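Local coordinates for glyoxalase-like domain protein (Staphylococcus aureus, PDB 3P8A) that is of unknown function but has a glyoxalase-like (vicinal oxygen chelate) fold, which suggests that it binds or transforms a small molecule, at residues 63-68 with 187-192; 90-95 with 153-158; 199-204 with 237-242; 51-56 with 137-142. All blocks are in the same frame, centred on the assembly; numbering follows the deposited sequence.

Interaction 1: 63-68 with 187-192; sequences GYINEN and KQFSIE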
loop_
_atom_site.group_PDB
_atom_site.type_symbol
_atom_site.label_atom_id
_atom_site.label_comp_id
_atom_site.label_asym_id
_atom_site.label_seq_id
_atom_site.Cartn_x
_atom_site.Cartn_y
_atom_site.Cartn_z
ATOM N N GLY A 63 -7.380 -9.071 2.185
ATOM C CA GLY A 63 -7.903 -9.561 0.924
ATOM C C GLY A 63 -6.732 -10.042 0.088
ATOM O O GLY A 63 -6.095 -9.248 -0.613
ATOM N N TYR A 64 -6.394 -11.346 0.202
ATOM C CA TYR A 64 -5.282 -11.918 -0.555
ATOM C C TYR A 64 -5.658 -12.092 -2.015
ATOM O O TYR A 64 -6.659 -12.731 -2.332
ATOM C CB TYR A 64 -4.810 -13.253 0.056
ATOM C CG TYR A 64 -4.171 -13.115 1.416
ATOM C CD1 TYR A 64 -2.860 -12.674 1.550
ATOM C CD2 TYR A 64 -4.860 -13.470 2.571
ATOM C CE1 TYR A 64 -2.253 -12.575 2.802
ATOM C CE2 TYR A 64 -4.265 -13.379 3.827
ATOM C CZ TYR A 64 -2.959 -12.931 3.938
ATOM O OH TYR A 64 -2.358 -12.842 5.173
ATOM N N ILE A 65 -4.857 -11.502 -2.900
ATOM C CA ILE A 65 -5.085 -11.580 -4.338
ATOM C C ILE A 65 -4.147 -12.644 -4.912
ATOM O O ILE A 65 -4.517 -13.818 -4.929
ATOM C CB ILE A 65 -4.998 -10.170 -5.016
ATOM C CG1 ILE A 65 -5.888 -9.134 -4.313
ATOM C CG2 ILE A 65 -5.313 -10.237 -6.509
ATOM C CD1 ILE A 65 -7.477 -9.501 -4.241
ATOM N N ASN A 66 -2.931 -12.259 -5.328
ATOM C CA ASN A 66 -1.952 -13.189 -5.904
ATOM C C ASN A 66 -0.541 -12.641 -5.686
ATOM O O ASN A 66 -0.090 -11.758 -6.429
ATOM C CB ASN A 66 -2.268 -13.430 -7.399
ATOM C CG ASN A 66 -1.534 -14.597 -8.043
ATOM O OD1 ASN A 66 -0.697 -15.282 -7.434
ATOM N ND2 ASN A 66 -1.831 -14.841 -9.311
ATOM N N GLU A 67 0.117 -13.115 -4.603
ATOM C CA GLU A 67 1.461 -12.711 -4.167
ATOM C C GLU A 67 1.487 -11.219 -3.737
ATOM O O GLU A 67 2.550 -10.610 -3.542
ATOM C CB GLU A 67 2.549 -13.082 -5.210
ATOM C CG GLU A 67 2.711 -14.583 -5.381
ATOM C CD GLU A 67 3.525 -15.013 -6.584
ATOM O OE1 GLU A 67 2.920 -15.467 -7.583
ATOM O OE2 GLU A 67 4.771 -14.914 -6.522
ATOM N N ASN A 68 0.278 -10.660 -3.554
ATOM C CA ASN A 68 0.012 -9.300 -3.085
ATOM C C ASN A 68 -1.388 -9.287 -2.480
ATOM O O ASN A 68 -2.127 -10.261 -2.619
ATOM C CB ASN A 68 0.197 -8.244 -4.195
ATOM C CG ASN A 68 -0.404 -8.597 -5.529
ATOM O OD1 ASN A 68 0.271 -8.563 -6.572
ATOM N ND2 ASN A 68 -1.676 -8.945 -5.531
ATOM N N LYS A 187 -6.843 -16.389 -7.086
ATOM C CA LYS A 187 -6.168 -16.356 -8.380
ATOM C C LYS A 187 -6.973 -15.981 -9.632
ATOM O O LYS A 187 -6.387 -15.784 -10.710
ATOM C CB LYS A 187 -5.244 -17.564 -8.549
ATOM C CG LYS A 187 -4.045 -17.466 -7.601
ATOM C CD LYS A 187 -3.070 -18.618 -7.716
ATOM C CE LYS A 187 -1.894 -18.411 -6.792
ATOM N NZ LYS A 187 -0.913 -19.525 -6.878
ATOM N N GLN A 188 -8.288 -15.771 -9.463
ATOM C CA GLN A 188 -9.195 -15.270 -10.508
ATOM C C GLN A 188 -8.891 -13.754 -10.673
ATOM O O GLN A 188 -9.160 -13.176 -11.728
ATOM C CB GLN A 188 -10.674 -15.485 -10.080
ATOM C CG GLN A 188 -11.119 -14.631 -8.880
ATOM C CD GLN A 188 -12.009 -15.287 -7.864
ATOM O OE1 GLN A 188 -13.156 -14.887 -7.649
ATOM N NE2 GLN A 188 -11.472 -16.266 -7.149
ATOM N N PHE A 189 -8.336 -13.129 -9.604
ATOM C CA PHE A 189 -7.978 -11.720 -9.561
ATOM C C PHE A 189 -6.496 -11.508 -9.715
ATOM O O PHE A 189 -5.699 -12.330 -9.267
ATOM C CB PHE A 189 -8.418 -11.088 -8.237
ATOM C CG PHE A 189 -9.880 -11.213 -7.916
ATOM C CD1 PHE A 189 -10.845 -10.685 -8.769
ATOM C CD2 PHE A 189 -10.295 -11.780 -6.719
ATOM C CE1 PHE A 189 -12.198 -10.784 -8.457
ATOM C CE2 PHE A 189 -11.650 -11.875 -6.405
ATOM C CZ PHE A 189 -12.591 -11.393 -7.283
ATOM N N SER A 190 -6.136 -10.351 -10.276
ATOM C CA SER A 190 -4.772 -9.911 -10.493
ATOM C C SER A 190 -4.764 -8.378 -10.499
ATOM O O SER A 190 -5.473 -7.770 -11.304
ATOM C CB SER A 190 -4.251 -10.460 -11.820
ATOM O OG SER A 190 -2.838 -10.365 -11.895
ATOM N N ILE A 191 -4.018 -7.752 -9.569
ATOM C CA ILE A 191 -3.893 -6.292 -9.533
ATOM C C ILE A 191 -3.114 -5.899 -10.802
ATOM O O ILE A 191 -2.100 -6.522 -11.121
ATOM C CB ILE A 191 -3.276 -5.753 -8.212
ATOM C CG1 ILE A 191 -4.265 -5.923 -7.029
ATOM C CG2 ILE A 191 -2.850 -4.281 -8.347
ATOM C CD1 ILE A 191 -3.653 -5.998 -5.660
ATOM N N GLU A 192 -3.633 -4.919 -11.551
ATOM C CA GLU A 192 -3.032 -4.470 -12.798
ATOM C C GLU A 192 -2.479 -3.058 -12.691
ATOM O O GLU A 192 -1.397 -2.785 -13.217
ATOM C CB GLU A 192 -4.095 -4.539 -13.904
ATOM C CG GLU A 192 -3.583 -4.274 -15.310
ATOM C CD GLU A 192 -4.650 -4.195 -16.381
ATOM O OE1 GLU A 192 -5.858 -4.215 -16.043
ATOM O OE2 GLU A 192 -4.273 -4.101 -17.570
HETATM O O HOH W 1 1.104 -17.498 -7.740
HETATM O O HOH W 2 -2.156 -9.533 -8.158
#
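I65 and N66, in the tight β-hairpin turn that joins strand 58-64 to strand 69-75, lean on the start of strand 189-198, so one sheet of this glyoxalase-like protein rests a hairpin turn on the beginning of a central strand of the other. The turn is closed by the bond from I65 N to N68 O. Its packed side is I65. With CG1 beside the backbone N (chi1 -51°), the branch CG2 lies anti to that nitrogen and presses on F189, 3.7 Å from CB, while CG1 meets I191 CD1 at 4.1 Å, the two isoleucines crossing at about a right angle. Branched aliphatic residues suit this buried seam, and the F189 side chain also touches I250 of strand 244-252. The outer side is looser and wet. The extended K187 stem crosses the N66 carboxamide, CE lying 3.4 Å from OD1, so its methylenes pack while the ammonium stays at the surface. There one water takes a bond from K187 NZ and gives others to N66 OD1 and to E67 OE1, linking lysine and glutamate charges that do not touch. A second water bridges the two segments, accepting from N68 ND2 at 2.7 Å and from the backbone I191 N at 2.9 Å.

Interaction 2: 90-95 with 153-158; sequences GGVAFA and YIMNQD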
loop_
_atom_site.group_PDB
_atom_site.type_symbol
_atom_site.label_atom_id
_atom_site.label_comp_id
_atom_site.label_asym_id
_atom_site.label_seq_id
_atom_site.Cartn_x
_atom_site.Cartn_y
_atom_site.Cartn_z
ATOM N N GLY A 90 5.924 8.447 13.930
ATOM C CA GLY A 90 4.513 8.748 13.698
ATOM C C GLY A 90 4.226 9.699 12.555
ATOM O O GLY A 90 3.146 9.649 11.973
ATOM N N GLY A 91 5.196 10.559 12.226
ATOM C CA GLY A 91 5.097 11.490 11.110
ATOM C C GLY A 91 5.177 10.786 9.768
ATOM O O GLY A 91 4.711 11.330 8.765
ATOM N N VAL A 92 5.739 9.554 9.735
ATOM C CA VAL A 92 5.868 8.743 8.515
ATOM C C VAL A 92 5.086 7.415 8.505
ATOM O O VAL A 92 4.855 6.869 7.427
ATOM C CB VAL A 92 7.355 8.485 8.122
ATOM C CG1 VAL A 92 8.106 9.782 7.860
ATOM C CG2 VAL A 92 8.081 7.632 9.159
ATOM N N ALA A 93 4.789 6.851 9.680
ATOM C CA ALA A 93 4.191 5.505 9.790
ATOM C C ALA A 93 2.870 5.307 9.032
ATOM O O ALA A 93 2.072 6.244 8.933
ATOM C CB ALA A 93 4.038 5.112 11.251
ATOM N N PHE A 94 2.646 4.090 8.490
ATOM C CA PHE A 94 1.415 3.802 7.759
ATOM C C PHE A 94 0.162 3.991 8.626
ATOM O O PHE A 94 -0.798 4.591 8.154
ATOM C CB PHE A 94 1.446 2.401 7.114
ATOM C CG PHE A 94 1.228 1.282 8.098
ATOM C CD1 PHE A 94 -0.021 0.701 8.246
ATOM C CD2 PHE A 94 2.257 0.864 8.938
ATOM C CE1 PHE A 94 -0.233 -0.298 9.205
ATOM C CE2 PHE A 94 2.036 -0.104 9.918
ATOM C CZ PHE A 94 0.795 -0.693 10.038
ATOM N N ALA A 95 0.165 3.510 9.897
ATOM C CA ALA A 95 -1.018 3.586 10.772
ATOM C C ALA A 95 -1.451 5.007 11.156
ATOM O O ALA A 95 -2.632 5.311 11.147
ATOM C CB ALA A 95 -0.800 2.740 12.019
ATOM N N TYR A 153 10.690 3.779 5.816
ATOM C CA TYR A 153 9.943 4.903 5.289
ATOM C C TYR A 153 10.832 5.952 4.695
ATOM O O TYR A 153 11.940 6.177 5.191
ATOM C CB TYR A 153 9.137 5.549 6.394
ATOM C CG TYR A 153 8.091 4.634 6.992
ATOM C CD1 TYR A 153 6.841 4.493 6.399
ATOM C CD2 TYR A 153 8.312 3.990 8.205
ATOM C CE1 TYR A 153 5.863 3.675 6.953
ATOM C CE2 TYR A 153 7.322 3.200 8.793
ATOM C CZ TYR A 153 6.107 3.031 8.149
ATOM O OH TYR A 153 5.112 2.294 8.718
ATOM N N ILE A 154 10.314 6.651 3.688
ATOM C CA ILE A 154 10.994 7.799 3.103
ATOM C C ILE A 154 10.502 9.039 3.839
ATOM O O ILE A 154 9.301 9.221 4.007
ATOM C CB ILE A 154 10.738 7.881 1.582
ATOM C CG1 ILE A 154 11.448 6.716 0.861
ATOM C CG2 ILE A 154 11.175 9.260 1.019
ATOM C CD1 ILE A 154 10.979 6.495 -0.546
HETATM N N MSE A 155 11.429 9.894 4.288
HETATM C CA MSE A 155 11.059 11.149 4.925
HETATM C C MSE A 155 11.488 12.342 4.039
HETATM O O MSE A 155 12.610 12.855 4.146
HETATM C CB MSE A 155 11.617 11.239 6.342
HETATM C CG MSE A 155 10.787 12.119 7.222
HETATM SE SE MSE A 155 11.937 13.156 8.336
HETATM C CE MSE A 155 12.166 14.667 7.099
ATOM N N ASN A 156 10.601 12.740 3.131
ATOM C CA ASN A 156 10.864 13.840 2.214
ATOM C C ASN A 156 10.861 15.189 2.937
ATOM O O ASN A 156 9.862 15.541 3.571
ATOM C CB ASN A 156 9.883 13.821 1.038
ATOM C CG ASN A 156 10.221 14.750 -0.108
ATOM O OD1 ASN A 156 9.371 15.060 -0.942
ATOM N ND2 ASN A 156 11.461 15.209 -0.191
ATOM N N GLN A 157 12.006 15.922 2.853
ATOM C CA GLN A 157 12.222 17.240 3.467
ATOM C C GLN A 157 11.434 18.321 2.725
ATOM O O GLN A 157 11.061 19.337 3.321
ATOM C CB GLN A 157 13.715 17.590 3.507
ATOM C CG GLN A 157 14.239 17.897 4.919
ATOM C CD GLN A 157 14.711 16.681 5.693
ATOM O OE1 GLN A 157 15.032 15.623 5.131
ATOM N NE2 GLN A 157 14.803 16.821 7.008
ATOM N N ASP A 158 11.181 18.091 1.428
ATOM C CA ASP A 158 10.380 18.960 0.583
ATOM C C ASP A 158 8.906 18.497 0.721
ATOM O O ASP A 158 8.613 17.556 1.471
ATOM C CB ASP A 158 10.887 18.875 -0.878
ATOM C CG ASP A 158 10.982 20.169 -1.682
ATOM O OD1 ASP A 158 10.311 20.259 -2.743
ATOM O OD2 ASP A 158 11.800 21.055 -1.307
#
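Two first torsions set the meeting of Y153 and F94: Y153 keeps CG beside its backbone N (chi1 -63°) and sends its ring under the loop, whereas F94 holds CG between N and the carbonyl carbon (chi1 76°), laying its own ring beside the tyrosine hydroxyl. The loop backbone covers one face of the Y153 ring, with A93 N 4.2 Å above its centre and V92 C nearer the rim. At the far end of the ring the hydroxyl accepts a nearly straight bond from F94 N (3.1 Å, 165°) and sits in the plane of the F94 ring at its edge, 3.2 Å from CD2. Tyrosine suits the place because an apolar face packs under the peptides while one polar atom satisfies a buried N-H. V92 closes the other end with both methyls: CG2 rests on Y153 CB and CG1 on CG of M155, present as selenomethionine, each at 3.6 Å. F94 continues inward, meeting H53 edge-to-face and approaching a bound glycerol. The loop belongs to the long connection from strand 69-75 to strand 106-113, folded over strand 147-155 beside what is probably the ligand cleft of the curved eight-stranded sheet, consistent with a vicinal oxygen chelate fold.

Interaction 3: 199-204 with 237-242; sequences KNRSQT and IEDGKV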
loop_
_atom_site.group_PDB
_atom_site.type_symbol
_atom_site.label_atom_id
_atom_site.label_comp_id
_atom_site.label_asym_id
_atom_site.label_seq_id
_atom_site.Cartn_x
_atom_site.Cartn_y
_atom_site.Cartn_z
ATOM N N LYS A 199 -2.055 16.757 -7.266
ATOM C CA LYS A 199 -2.147 18.189 -7.603
ATOM C C LYS A 199 -0.816 18.709 -8.117
ATOM O O LYS A 199 -0.720 19.860 -8.550
ATOM C CB LYS A 199 -2.619 19.024 -6.395
ATOM C CG LYS A 199 -4.087 18.838 -6.064
ATOM C CD LYS A 199 -4.494 19.690 -4.855
ATOM C CE LYS A 199 -4.144 19.042 -3.541
ATOM N NZ LYS A 199 -4.644 19.861 -2.396
ATOM N N ASN A 200 0.217 17.857 -8.089
ATOM C CA ASN A 200 1.539 18.171 -8.606
ATOM C C ASN A 200 2.158 16.912 -9.195
ATOM O O ASN A 200 3.080 16.338 -8.637
ATOM C CB ASN A 200 2.440 18.818 -7.514
ATOM C CG ASN A 200 3.639 19.533 -8.092
ATOM O OD1 ASN A 200 3.926 19.446 -9.284
ATOM N ND2 ASN A 200 4.395 20.220 -7.248
ATOM N N ARG A 201 1.626 16.471 -10.329
ATOM C CA ARG A 201 2.076 15.259 -11.005
ATOM C C ARG A 201 3.549 15.249 -11.299
ATOM O O ARG A 201 4.192 14.228 -11.098
ATOM C CB ARG A 201 1.274 15.052 -12.293
ATOM C CG ARG A 201 1.746 13.876 -13.139
ATOM C CD ARG A 201 0.718 13.479 -14.165
ATOM N NE ARG A 201 0.263 14.588 -15.014
ATOM C CZ ARG A 201 0.474 14.670 -16.330
ATOM N NH1 ARG A 201 1.229 13.771 -16.949
ATOM N NH2 ARG A 201 -0.047 15.665 -17.028
ATOM N N SER A 202 4.086 16.386 -11.784
ATOM C CA SER A 202 5.506 16.501 -12.125
ATOM C C SER A 202 6.399 16.124 -10.983
ATOM O O SER A 202 7.340 15.347 -11.163
ATOM C CB SER A 202 5.828 17.905 -12.628
ATOM O OG SER A 202 5.565 17.927 -14.015
ATOM N N GLN A 203 6.073 16.635 -9.794
ATOM C CA GLN A 203 6.786 16.350 -8.552
ATOM C C GLN A 203 6.635 14.910 -8.137
ATOM O O GLN A 203 7.641 14.294 -7.772
ATOM C CB GLN A 203 6.319 17.267 -7.420
ATOM C CG GLN A 203 7.311 17.343 -6.260
ATOM C CD GLN A 203 8.716 17.734 -6.666
ATOM O OE1 GLN A 203 8.962 18.794 -7.266
ATOM N NE2 GLN A 203 9.671 16.868 -6.342
ATOM N N THR A 204 5.391 14.365 -8.173
ATOM C CA THR A 204 5.152 12.959 -7.769
ATOM C C THR A 204 5.968 11.999 -8.627
ATOM O O THR A 204 6.603 11.096 -8.088
ATOM C CB THR A 204 3.668 12.595 -7.754
ATOM O OG1 THR A 204 2.956 13.585 -7.015
ATOM C CG2 THR A 204 3.416 11.254 -7.085
ATOM N N ILE A 237 -0.174 8.119 -12.416
ATOM C CA ILE A 237 -0.251 9.395 -11.691
ATOM C C ILE A 237 -0.974 10.321 -12.653
ATOM O O ILE A 237 -0.495 10.558 -13.759
ATOM C CB ILE A 237 1.145 9.987 -11.292
ATOM C CG1 ILE A 237 2.149 8.928 -10.721
ATOM C CG2 ILE A 237 1.025 11.248 -10.400
ATOM C CD1 ILE A 237 1.735 8.167 -9.434
ATOM N N GLU A 238 -2.163 10.770 -12.269
ATOM C CA GLU A 238 -2.938 11.654 -13.096
ATOM C C GLU A 238 -3.235 12.962 -12.397
ATOM O O GLU A 238 -3.316 13.028 -11.169
ATOM C CB GLU A 238 -4.184 10.981 -13.693
ATOM C CG GLU A 238 -5.199 10.442 -12.710
ATOM C CD GLU A 238 -6.383 9.751 -13.356
ATOM O OE1 GLU A 238 -7.452 9.697 -12.710
ATOM O OE2 GLU A 238 -6.236 9.234 -14.487
ATOM N N ASP A 239 -3.346 14.015 -13.198
ATOM C CA ASP A 239 -3.660 15.350 -12.710
ATOM C C ASP A 239 -5.052 15.302 -12.074
ATOM O O ASP A 239 -5.942 14.644 -12.596
ATOM C CB ASP A 239 -3.698 16.333 -13.889
ATOM C CG ASP A 239 -2.354 16.594 -14.531
ATOM O OD1 ASP A 239 -1.330 16.454 -13.839
ATOM O OD2 ASP A 239 -2.330 16.962 -15.727
ATOM N N GLY A 240 -5.206 15.961 -10.942
ATOM C CA GLY A 240 -6.499 16.014 -10.281
ATOM C C GLY A 240 -6.637 17.233 -9.413
ATOM O O GLY A 240 -5.653 17.917 -9.122
ATOM N N LYS A 241 -7.868 17.512 -8.988
ATOM C CA LYS A 241 -8.142 18.592 -8.042
ATOM C C LYS A 241 -7.862 18.061 -6.633
ATOM O O LYS A 241 -7.744 18.833 -5.688
ATOM C CB LYS A 241 -9.587 19.102 -8.190
ATOM C CG LYS A 241 -9.873 19.704 -9.577
ATOM C CD LYS A 241 -10.277 21.209 -9.580
ATOM C CE LYS A 241 -10.120 21.859 -10.940
ATOM N NZ LYS A 241 -9.517 23.220 -10.847
ATOM N N VAL A 242 -7.665 16.733 -6.507
ATOM C CA VAL A 242 -7.321 16.063 -5.242
ATOM C C VAL A 242 -5.923 15.410 -5.337
ATOM O O VAL A 242 -5.466 15.097 -6.440
ATOM C CB VAL A 242 -8.384 14.978 -4.847
ATOM C CG1 VAL A 242 -9.754 15.583 -4.620
ATOM C CG2 VAL A 242 -8.480 13.864 -5.882
HETATM O O HOH W 3 -0.811 17.594 -11.290
#
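R201, just after the N-cap residue N200 in the first turn of helix 201-212, grips D239 at the end of strand 234-239, a salt bridge that ties a helix start to the seven-stranded sheet just after the strand-to-helix turn from strand 189-198. The ionic contact is side-on and two-pronged. R201 NE reaches D239 OD1 at 2.7 Å, almost straight (171°) and in the guanidinium plane, and NH2 reaches OD2 at 2.9 Å. Both oxygens are met from above the carboxylate, the two planes being 58° apart. The bend of the arginine at chi3 (53°) swings the head round to the acid, and NH1 is held by T224 and by the carbonyl of N220. Apolar packing lies beneath: I237 CG2 wedges between R201 CG at 3.9 Å and T204 CB at 4.0 Å, so the β-branched isoleucine packs against the first turn of the helix while T204 OG1 bonds to S198. At the exposed end K199 lays its methylenes along the G240-K241 backbone, CD 3.5 Å from K241 O. The last group is water-mediated: the R201 amide N donates to a water at 2.9 Å that in turn donates to D239 OD1 at 2.8 Å.

Interaction 4: 51-56 with 137-142; sequences GYHHKY and MERDTH. With GOL (glycerol), chain C.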
loop_
_atom_site.group_PDB
_atom_site.type_symbol
_atom_site.label_atom_id
_atom_site.label_comp_id
_atom_site.label_asym_id
_atom_site.label_seq_id
_atom_site.Cartn_x
_atom_site.Cartn_y
_atom_site.Cartn_z
ATOM N N GLY A 51 -4.468 -9.197 12.283
ATOM C CA GLY A 51 -4.011 -9.084 13.660
ATOM C C GLY A 51 -4.001 -7.649 14.119
ATOM O O GLY A 51 -4.447 -6.767 13.394
ATOM N N TYR A 52 -3.453 -7.411 15.307
ATOM C CA TYR A 52 -3.352 -6.113 15.959
ATOM C C TYR A 52 -1.896 -5.651 15.970
ATOM O O TYR A 52 -0.997 -6.451 16.239
ATOM C CB TYR A 52 -3.893 -6.244 17.395
ATOM C CG TYR A 52 -3.946 -4.975 18.219
ATOM C CD1 TYR A 52 -2.970 -4.700 19.179
ATOM C CD2 TYR A 52 -5.034 -4.111 18.133
ATOM C CE1 TYR A 52 -3.062 -3.576 20.005
ATOM C CE2 TYR A 52 -5.127 -2.977 18.936
ATOM C CZ TYR A 52 -4.129 -2.706 19.862
ATOM O OH TYR A 52 -4.228 -1.604 20.669
ATOM N N HIS A 53 -1.666 -4.372 15.624
ATOM C CA HIS A 53 -0.355 -3.739 15.618
ATOM C C HIS A 53 -0.258 -3.031 16.978
ATOM O O HIS A 53 -0.824 -1.945 17.149
ATOM C CB HIS A 53 -0.216 -2.724 14.449
ATOM C CG HIS A 53 -0.456 -3.299 13.084
ATOM N ND1 HIS A 53 -1.531 -2.884 12.307
ATOM C CD2 HIS A 53 0.261 -4.210 12.388
ATOM C CE1 HIS A 53 -1.434 -3.558 11.174
ATOM N NE2 HIS A 53 -0.358 -4.354 11.170
ATOM N N HIS A 54 0.393 -3.695 17.972
ATOM C CA HIS A 54 0.494 -3.181 19.343
ATOM C C HIS A 54 1.059 -1.789 19.473
ATOM O O HIS A 54 0.545 -1.027 20.275
ATOM C CB HIS A 54 1.189 -4.155 20.312
ATOM C CG HIS A 54 0.910 -3.813 21.747
ATOM N ND1 HIS A 54 -0.198 -4.323 22.408
ATOM C CD2 HIS A 54 1.556 -2.951 22.575
ATOM C CE1 HIS A 54 -0.173 -3.781 23.619
ATOM N NE2 HIS A 54 0.867 -2.951 23.767
ATOM N N LYS A 55 2.077 -1.445 18.669
ATOM C CA LYS A 55 2.713 -0.121 18.680
ATOM C C LYS A 55 1.746 1.021 18.351
ATOM O O LYS A 55 1.905 2.123 18.882
ATOM C CB LYS A 55 3.822 -0.065 17.633
ATOM C CG LYS A 55 5.125 -0.739 18.009
ATOM C CD LYS A 55 6.016 -0.959 16.776
ATOM C CE LYS A 55 6.517 0.309 16.118
ATOM N NZ LYS A 55 7.464 1.070 16.982
ATOM N N TYR A 56 0.774 0.771 17.445
ATOM C CA TYR A 56 -0.137 1.803 16.948
ATOM C C TYR A 56 -1.578 1.750 17.398
ATOM O O TYR A 56 -2.244 2.780 17.352
ATOM C CB TYR A 56 -0.066 1.865 15.423
ATOM C CG TYR A 56 1.334 2.076 14.884
ATOM C CD1 TYR A 56 1.983 3.302 15.031
ATOM C CD2 TYR A 56 2.007 1.055 14.220
ATOM C CE1 TYR A 56 3.275 3.498 14.545
ATOM C CE2 TYR A 56 3.306 1.235 13.747
ATOM C CZ TYR A 56 3.924 2.465 13.889
ATOM O OH TYR A 56 5.182 2.651 13.385
HETATM N N MSE A 137 8.382 -4.889 13.190
HETATM C CA MSE A 137 6.931 -4.995 13.316
HETATM C C MSE A 137 6.499 -6.437 13.515
HETATM O O MSE A 137 7.148 -7.363 13.021
HETATM C CB MSE A 137 6.267 -4.504 12.017
HETATM C CG MSE A 137 6.441 -3.026 11.709
HETATM SE SE MSE A 137 5.294 -1.829 12.759
HETATM C CE MSE A 137 3.540 -2.503 12.254
ATOM N N GLU A 138 5.349 -6.622 14.165
ATOM C CA GLU A 138 4.765 -7.937 14.373
ATOM C C GLU A 138 3.270 -7.842 14.623
ATOM O O GLU A 138 2.752 -6.788 14.981
ATOM C CB GLU A 138 5.438 -8.707 15.540
ATOM C CG GLU A 138 5.217 -8.099 16.920
ATOM C CD GLU A 138 5.567 -8.991 18.100
ATOM O OE1 GLU A 138 4.892 -8.866 19.150
ATOM O OE2 GLU A 138 6.519 -9.799 17.988
ATOM N N ARG A 139 2.599 -8.961 14.440
ATOM C CA ARG A 139 1.199 -9.184 14.759
ATOM C C ARG A 139 1.025 -10.679 14.983
ATOM O O ARG A 139 1.672 -11.490 14.307
ATOM C CB ARG A 139 0.181 -8.571 13.740
ATOM C CG ARG A 139 0.242 -9.104 12.321
ATOM C CD ARG A 139 -0.905 -8.631 11.427
ATOM N NE ARG A 139 -0.570 -8.769 10.006
ATOM C CZ ARG A 139 -0.686 -9.884 9.283
ATOM N NH1 ARG A 139 -1.144 -11.001 9.838
ATOM N NH2 ARG A 139 -0.338 -9.892 8.005
ATOM N N ASP A 140 0.198 -11.046 15.971
ATOM C CA ASP A 140 -0.063 -12.453 16.282
ATOM C C ASP A 140 -1.011 -13.051 15.258
ATOM O O ASP A 140 -1.911 -12.360 14.761
ATOM C CB ASP A 140 -0.699 -12.578 17.676
ATOM C CG ASP A 140 0.093 -11.970 18.817
ATOM O OD1 ASP A 140 1.344 -12.074 18.798
ATOM O OD2 ASP A 140 -0.540 -11.405 19.744
ATOM N N THR A 141 -0.790 -14.336 14.922
ATOM C CA THR A 141 -1.693 -15.083 14.046
ATOM C C THR A 141 -2.791 -15.655 14.969
ATOM O O THR A 141 -2.608 -15.669 16.192
ATOM C CB THR A 141 -0.934 -16.119 13.191
ATOM O OG1 THR A 141 -1.805 -16.606 12.164
ATOM C CG2 THR A 141 -0.365 -17.285 14.010
ATOM N N HIS A 142 -3.925 -16.103 14.417
ATOM C CA HIS A 142 -5.022 -16.629 15.248
ATOM C C HIS A 142 -4.706 -17.977 15.945
ATOM O O HIS A 142 -5.512 -18.462 16.739
ATOM C CB HIS A 142 -6.337 -16.666 14.450
ATOM C CG HIS A 142 -6.996 -15.327 14.303
ATOM N ND1 HIS A 142 -6.469 -14.343 13.481
ATOM C CD2 HIS A 142 -8.141 -14.863 14.858
ATOM C CE1 HIS A 142 -7.302 -13.318 13.574
ATOM N NE2 HIS A 142 -8.324 -13.587 14.389
HETATM C C1 GOL C . -0.544 -6.537 6.922
HETATM O O1 GOL C . -0.117 -7.813 6.704
HETATM C C2 GOL C . 0.470 -6.007 7.857
HETATM O O2 GOL C . -0.149 -6.073 9.125
HETATM C C3 GOL C . 0.853 -4.606 7.384
HETATM O O3 GOL C . 0.468 -3.549 8.302
HETATM O O HOH W 4 1.741 -6.322 17.178
HETATM O O HOH W 5 -3.275 -10.236 16.673
HETATM O O HOH W 6 -0.964 -8.932 17.312
#
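Glycerol O2 is gripped from both segments: H53 NE2 lies 2.7 Å away, with the donor undecided, and R139 NE donates to it at 2.9 Å (155°). R139 NH2 also bonds to glycerol O1, though that distance is modelled very short. The arginine, extended from CG to NE, can reach in from the wall because its CG stands between N and the carbonyl carbon (chi1 62°), and H53 ND1 is hydrogen-bonded to T58 OG1, which fixes the imidazole's rotation. Beside this polar pair M137, present as selenomethionine, bends its chain so that CE rests 3.7 Å from H53 CD2 and SE comes to the edge of the Y56 ring, 5.2 Å from its centroid, a Met-aromatic contact. K55 runs past SE to a salt bridge with E89. The backbones are roughly antiparallel (146°) but joined through water: one accepts from D140 N and donates to Y52 O at 2.7 Å, and another links Y52 N with D140 O. G51, lacking a side chain, lets its CA come within 5.3 Å of R139 CA. E71 and Y69 also bind the glycerol, probably from the crystallisation liquor; it may mark the pocket, probably the vicinal oxygen chelate ligand cleft, framed by the sheet's two outermost strands.

Along the chain interaction 4 (51-56 with 137-142) crosses both interaction 1 (63-68 with 187-192) and interaction 2 (90-95 with 153-158), while 2 lies within the span of 1; interaction 3 follows, within 199-242. Interactions 2 and 4 share the probable ligand cleft and touch, with F94 packing on M137 and H53 and with A93 and A95 on Y56; their centres are about 20 Å apart. In the eight-stranded sheet interaction 4 uses strand 130-139 and interaction 2 its neighbour 147-155. Interaction 1, its centre about 27 Å from that of interaction 2, joins this sheet to the seven-stranded one. Interaction 3, about 34 Å from interaction 4 between centres, belongs to that second sheet. The probable cleft, the joint between the sheets and the helix-to-sheet tie are thus different places in one chain.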